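Local coordinates for protein D-glyceraldehyde dehydrogenase (NADP(+)) (Thermoplasma acidophilum, PDB 5J77) that oxidises D-glyceraldehyde to (R)-glycerate with NADP(+) in the non-phosphorylated Entner-Doudoroff pathway, at residues A[280-285]-A[408-413]; A[378-383]-A[404-409]. The protein carries 2 engineered substitutions. All coordinates share one frame; numbering follows the deposited sequence.

Interaction 1: residues A[280-285]-A[408-413]; sequences SCIAAE and GLASYL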
loop_
_atom_site.group_PDB
_atom_site.type_symbol
_atom_site.label_atom_id
_atom_site.label_comp_id
_atom_site.label_asym_id
_atom_site.label_seq_id
_atom_site.Cartn_x
_atom_site.Cartn_y
_atom_site.Cartn_z
ATOM N N SER A 280 -3.323 32.920 5.610
ATOM C CA SER A 280 -3.431 31.516 5.285
ATOM C C SER A 280 -2.129 31.072 4.676
ATOM O O SER A 280 -1.594 31.778 3.824
ATOM C CB SER A 280 -4.559 31.366 4.260
ATOM O OG SER A 280 -4.523 30.114 3.647
ATOM N N CYS A 281 -1.715 29.852 5.005
ATOM C CA CYS A 281 -0.514 29.239 4.429
ATOM C C CYS A 281 -0.697 28.922 2.906
ATOM O O CYS A 281 0.271 28.584 2.219
ATOM C CB CYS A 281 -0.095 27.981 5.241
ATOM S SG CYS A 281 -0.340 28.009 7.065
ATOM N N ILE A 282 -1.938 29.012 2.394
ATOM C CA ILE A 282 -2.245 28.749 0.979
ATOM C C ILE A 282 -2.926 29.943 0.293
ATOM O O ILE A 282 -3.587 29.816 -0.776
ATOM C CB ILE A 282 -3.122 27.510 0.833
ATOM C CG1 ILE A 282 -4.505 27.731 1.467
ATOM C CG2 ILE A 282 -2.405 26.317 1.468
ATOM C CD1 ILE A 282 -5.451 26.584 1.172
ATOM N N ALA A 283 -2.755 31.096 0.900
ATOM C CA ALA A 283 -3.262 32.321 0.288
ATOM C C ALA A 283 -2.621 32.602 -1.064
ATOM O O ALA A 283 -1.432 32.417 -1.252
ATOM C CB ALA A 283 -3.031 33.500 1.196
ATOM N N ALA A 284 -3.432 33.075 -1.994
ATOM C CA ALA A 284 -2.934 33.639 -3.264
ATOM C C ALA A 284 -1.979 34.748 -2.861
ATOM O O ALA A 284 -2.392 35.663 -2.141
ATOM C CB ALA A 284 -4.073 34.226 -4.054
ATOM N N GLU A 285 -0.700 34.599 -3.222
ATOM C CA GLU A 285 0.325 35.608 -2.910
ATOM C C GLU A 285 1.030 36.229 -4.144
ATOM O O GLU A 285 1.900 37.106 -4.000
ATOM C CB GLU A 285 1.379 34.986 -1.958
ATOM C CG GLU A 285 0.910 34.697 -0.539
ATOM C CD GLU A 285 1.451 35.638 0.537
ATOM O OE1 GLU A 285 2.330 36.464 0.252
ATOM O OE2 GLU A 285 1.004 35.531 1.734
ATOM N N GLY A 408 7.037 26.729 -1.499
ATOM C CA GLY A 408 6.476 25.734 -2.352
ATOM C C GLY A 408 5.268 25.002 -1.882
ATOM O O GLY A 408 5.133 23.855 -2.150
ATOM N N LEU A 409 4.372 25.692 -1.209
ATOM C CA LEU A 409 3.160 25.078 -0.726
ATOM C C LEU A 409 2.043 25.000 -1.744
ATOM O O LEU A 409 2.001 24.094 -2.518
ATOM C CB LEU A 409 2.672 25.716 0.578
ATOM C CG LEU A 409 2.080 24.726 1.571
ATOM C CD1 LEU A 409 1.799 25.296 2.941
ATOM C CD2 LEU A 409 0.896 23.973 1.037
ATOM N N ALA A 410 1.121 25.933 -1.728
ATOM C CA ALA A 410 0.009 25.872 -2.651
ATOM C C ALA A 410 0.214 26.668 -3.925
ATOM O O ALA A 410 1.118 27.431 -4.031
ATOM C CB ALA A 410 -1.289 26.256 -1.974
ATOM N N SER A 411 -0.667 26.444 -4.876
ATOM C CA SER A 411 -0.642 27.121 -6.163
ATOM C C SER A 411 -1.982 26.901 -6.797
ATOM O O SER A 411 -2.673 25.935 -6.476
ATOM C CB SER A 411 0.422 26.493 -7.055
ATOM O OG SER A 411 0.267 25.038 -7.172
ATOM N N TYR A 412 -2.345 27.770 -7.736
ATOM C CA TYR A 412 -3.662 27.719 -8.352
ATOM C C TYR A 412 -3.557 27.858 -9.851
ATOM O O TYR A 412 -2.697 28.591 -10.327
ATOM C CB TYR A 412 -4.564 28.864 -7.778
ATOM C CG TYR A 412 -4.755 28.751 -6.272
ATOM C CD1 TYR A 412 -3.858 29.334 -5.413
ATOM C CD2 TYR A 412 -5.831 28.066 -5.726
ATOM C CE1 TYR A 412 -3.990 29.201 -4.060
ATOM C CE2 TYR A 412 -5.994 27.957 -4.341
ATOM C CZ TYR A 412 -5.056 28.501 -3.516
ATOM O OH TYR A 412 -5.155 28.414 -2.117
ATOM N N LEU A 413 -4.458 27.198 -10.579
ATOM C CA LEU A 413 -4.398 27.185 -12.030
ATOM C C LEU A 413 -5.790 27.139 -12.616
ATOM O O LEU A 413 -6.535 26.199 -12.343
ATOM C CB LEU A 413 -3.584 25.966 -12.517
ATOM C CG LEU A 413 -3.519 25.688 -14.054
ATOM C CD1 LEU A 413 -2.959 26.886 -14.815
ATOM C CD2 LEU A 413 -2.695 24.414 -14.381
HETATM O O HOH W 1 1.055 28.486 -0.355
#
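The phenol of Y412 reaches across to the backbone just after C281 and gives its hydroxyl proton to the carbonyl of I282; at 2.5 Å from OH to O this hydrogen bond is very short. That carbonyl oxygen lies in the plane of the ring, at its edge. Y434 and F254 also meet the ring, their planes tilted from it by about 20° and 25°.

A second polar link runs through one water. It donates to C281 O at 2.7 Å and accepts from A410 N at 2.9 Å, tying the cysteine's own carbonyl to the chain running into the strand.

Apolar contact fills in between. I282 carries most of it: with chi1 at 65° CG1 is held between its backbone N and carbonyl carbon. The side chain crosses the phenol at about a right angle, with CB, CG1 and CD1 all near Y412 OH, while CG2 meets the methyl of A410 (I282 CG2 to A410 CB 3.6 Å). L409 splits its two methyls, CD2 meeting I282 CG2 at 4.1 Å and CD1 meeting C281 CB at 4.0 Å. W271 of helix 262-274 touches both I282 and Y412.

Within 280-285 the chain makes a type I turn from S280 to A283, and S280 OG accepts from I282 N at 3.1 Å, an ST turn whose bend carries C281.

All of this is buried. It is the packing beside the probable catalytic cysteine of an aldehyde dehydrogenase: C281 sits on the turn leading into strand 284-290, with E247 and N149 close to its side chain.

Interaction 2: residues A[378-383]-A[404-409]; sequences FQEEIF and DNKYGL. Engineered in segment 404-409: N405 (natural residue Ser).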
loop_
_atom_site.group_PDB
_atom_site.type_symbol
_atom_site.label_atom_id
_atom_site.label_comp_id
_atom_site.label_asym_id
_atom_site.label_seq_id
_atom_site.Cartn_x
_atom_site.Cartn_y
_atom_site.Cartn_z
ATOM N N PHE A 378 6.642 39.932 -4.511
ATOM C CA PHE A 378 6.651 38.625 -5.191
ATOM C C PHE A 378 7.507 37.528 -4.517
ATOM O O PHE A 378 7.162 36.372 -4.590
ATOM C CB PHE A 378 7.001 38.758 -6.685
ATOM C CG PHE A 378 5.791 38.788 -7.581
ATOM C CD1 PHE A 378 4.770 39.692 -7.353
ATOM C CD2 PHE A 378 5.669 37.910 -8.651
ATOM C CE1 PHE A 378 3.671 39.744 -8.205
ATOM C CE2 PHE A 378 4.561 37.931 -9.471
ATOM C CZ PHE A 378 3.562 38.854 -9.264
ATOM N N GLN A 379 8.575 37.904 -3.817
ATOM C CA GLN A 379 9.497 36.928 -3.235
ATOM C C GLN A 379 9.283 36.639 -1.742
ATOM O O GLN A 379 9.693 35.600 -1.279
ATOM C CB GLN A 379 10.918 37.422 -3.493
ATOM C CG GLN A 379 11.243 37.504 -4.980
ATOM C CD GLN A 379 11.343 36.136 -5.685
ATOM O OE1 GLN A 379 11.781 35.131 -5.090
ATOM N NE2 GLN A 379 10.907 36.086 -6.964
ATOM N N GLU A 380 8.655 37.539 -0.983
ATOM C CA GLU A 380 8.510 37.335 0.491
ATOM C C GLU A 380 7.079 37.200 0.897
ATOM O O GLU A 380 6.246 37.981 0.438
ATOM C CB GLU A 380 9.109 38.502 1.279
ATOM C CG GLU A 380 10.584 38.772 1.003
ATOM C CD GLU A 380 11.459 37.579 1.349
ATOM O OE1 GLU A 380 11.095 36.836 2.302
ATOM O OE2 GLU A 380 12.481 37.341 0.651
ATOM N N GLU A 381 6.798 36.239 1.775
ATOM C CA GLU A 381 5.437 36.008 2.265
ATOM C C GLU A 381 4.841 37.252 2.853
ATOM O O GLU A 381 5.516 37.944 3.552
ATOM C CB GLU A 381 5.378 34.903 3.303
ATOM C CG GLU A 381 3.981 34.306 3.418
ATOM C CD GLU A 381 3.948 33.023 4.268
ATOM O OE1 GLU A 381 4.940 32.842 5.012
ATOM O OE2 GLU A 381 2.974 32.194 4.155
ATOM N N ILE A 382 3.576 37.520 2.552
ATOM C CA ILE A 382 2.880 38.715 3.023
ATOM C C ILE A 382 1.888 38.370 4.119
ATOM O O ILE A 382 1.846 39.068 5.078
ATOM C CB ILE A 382 2.167 39.435 1.862
ATOM C CG1 ILE A 382 3.192 39.952 0.819
ATOM C CG2 ILE A 382 1.280 40.566 2.363
ATOM C CD1 ILE A 382 2.614 40.249 -0.558
ATOM N N PHE A 383 1.042 37.367 3.950
ATOM C CA PHE A 383 0.142 36.902 5.027
ATOM C C PHE A 383 -0.856 38.002 5.439
ATOM O O PHE A 383 -1.063 38.284 6.617
ATOM C CB PHE A 383 0.956 36.399 6.241
ATOM C CG PHE A 383 0.505 35.094 6.789
ATOM C CD1 PHE A 383 0.685 33.917 6.049
ATOM C CD2 PHE A 383 -0.078 35.008 8.078
ATOM C CE1 PHE A 383 0.269 32.670 6.559
ATOM C CE2 PHE A 383 -0.482 33.758 8.611
ATOM C CZ PHE A 383 -0.310 32.589 7.851
ATOM N N ASP A 404 10.063 29.968 -9.428
ATOM C CA ASP A 404 11.101 30.881 -9.030
ATOM C C ASP A 404 10.605 31.531 -7.750
ATOM O O ASP A 404 10.193 32.669 -7.734
ATOM C CB ASP A 404 11.305 31.906 -10.119
ATOM C CG ASP A 404 12.087 33.038 -9.667
ATOM O OD1 ASP A 404 13.077 32.808 -8.993
ATOM O OD2 ASP A 404 11.689 34.163 -9.951
ATOM N N ASN A 405 10.679 30.760 -6.682
ATOM C CA ASN A 405 10.120 31.072 -5.398
ATOM C C ASN A 405 10.790 30.258 -4.310
ATOM O O ASN A 405 10.906 29.076 -4.453
ATOM C CB ASN A 405 8.707 30.528 -5.583
ATOM C CG ASN A 405 7.699 31.000 -4.573
ATOM O OD1 ASN A 405 7.995 31.238 -3.436
ATOM N ND2 ASN A 405 6.464 31.062 -5.010
ATOM N N LYS A 406 11.231 30.852 -3.220
ATOM C CA LYS A 406 11.793 30.003 -2.165
ATOM C C LYS A 406 10.727 29.156 -1.385
ATOM O O LYS A 406 11.098 28.272 -0.645
ATOM C CB LYS A 406 12.655 30.829 -1.232
ATOM C CG LYS A 406 11.899 31.606 -0.204
ATOM C CD LYS A 406 12.817 32.542 0.556
ATOM C CE LYS A 406 12.046 33.306 1.618
ATOM N NZ LYS A 406 12.798 34.485 2.133
ATOM N N TYR A 407 9.432 29.405 -1.606
ATOM C CA TYR A 407 8.344 28.656 -1.012
ATOM C C TYR A 407 7.793 27.674 -2.002
ATOM O O TYR A 407 8.053 27.755 -3.224
ATOM C CB TYR A 407 7.209 29.579 -0.446
ATOM C CG TYR A 407 7.746 30.536 0.578
ATOM C CD1 TYR A 407 7.990 30.130 1.891
ATOM C CD2 TYR A 407 8.098 31.824 0.232
ATOM C CE1 TYR A 407 8.519 31.004 2.864
ATOM C CE2 TYR A 407 8.626 32.705 1.187
ATOM C CZ TYR A 407 8.843 32.276 2.496
ATOM O OH TYR A 407 9.382 33.114 3.429
ATOM N N GLY A 408 7.037 26.729 -1.499
ATOM C CA GLY A 408 6.476 25.734 -2.352
ATOM C C GLY A 408 5.268 25.002 -1.882
ATOM O O GLY A 408 5.133 23.855 -2.150
ATOM N N LEU A 409 4.372 25.692 -1.209
ATOM C CA LEU A 409 3.160 25.078 -0.726
ATOM C C LEU A 409 2.043 25.000 -1.744
ATOM O O LEU A 409 2.001 24.094 -2.518
ATOM C CB LEU A 409 2.672 25.716 0.578
ATOM C CG LEU A 409 2.080 24.726 1.571
ATOM C CD1 LEU A 409 1.799 25.296 2.941
ATOM C CD2 LEU A 409 0.896 23.973 1.037
HETATM O O HOH W 2 10.823 33.569 -3.010
#
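Q379 and N405 bring the two backbones nearest, CA to CA 6.3 Å, where the end of helix 376-379 meets the loop between helix 395-403 and strand 410-414. Residues 381-383 probably belong to the NADP(+) site, by similarity with other aldehyde dehydrogenases. A single water bridges the gap, donating to Q379 O and to Q379 OE1 and accepting from K406 N at 2.8 Å. The Q379 chain bends at chi2 (-69°), which brings OE1 round to the same water as its own carbonyl; its NE2 is hydrogen-bonded to Q373, as is D404 OD2.

Farther out, K406 runs extended beyond CG and ends in a salt bridge with E380. Its NZ takes the syn lone pair of E380 OE1 at 2.9 Å and is bonded more weakly to OE2. K406 CG also lies over one face of the Y407 ring, offset toward the rim.

The CB of Y407 is directed toward 378-383, and Q379 O lies at the ring edge, 3.9 Å from Y407 CE2. The engineered N405 makes an Asx turn, its OD1 accepting from Y407 N at 3.0 Å, with the donor 40° out of the carbonyl plane.

Both interactions draw on the same chain run, sharing G408 and L409, and their centres lie 9 Å apart. Interaction 1 is wholly buried, joining the active-site turn to a strand of the seven-stranded sheet through methyl packing and a tyrosine hydroxyl. Interaction 2 is only partly buried and pairs a helix end and the loop after it with another loop. Both use a bridging water, but only interaction 2 adds a salt bridge, made by a solvent-exposed lysine. The two are stitched together by E285, in segment 280-285: its carboxylate probably accepts hydrogen bonds from the backbone N of I382 and of F383. S280 O of the turn also packs against F383 of the probable NADP(+)-binding loop.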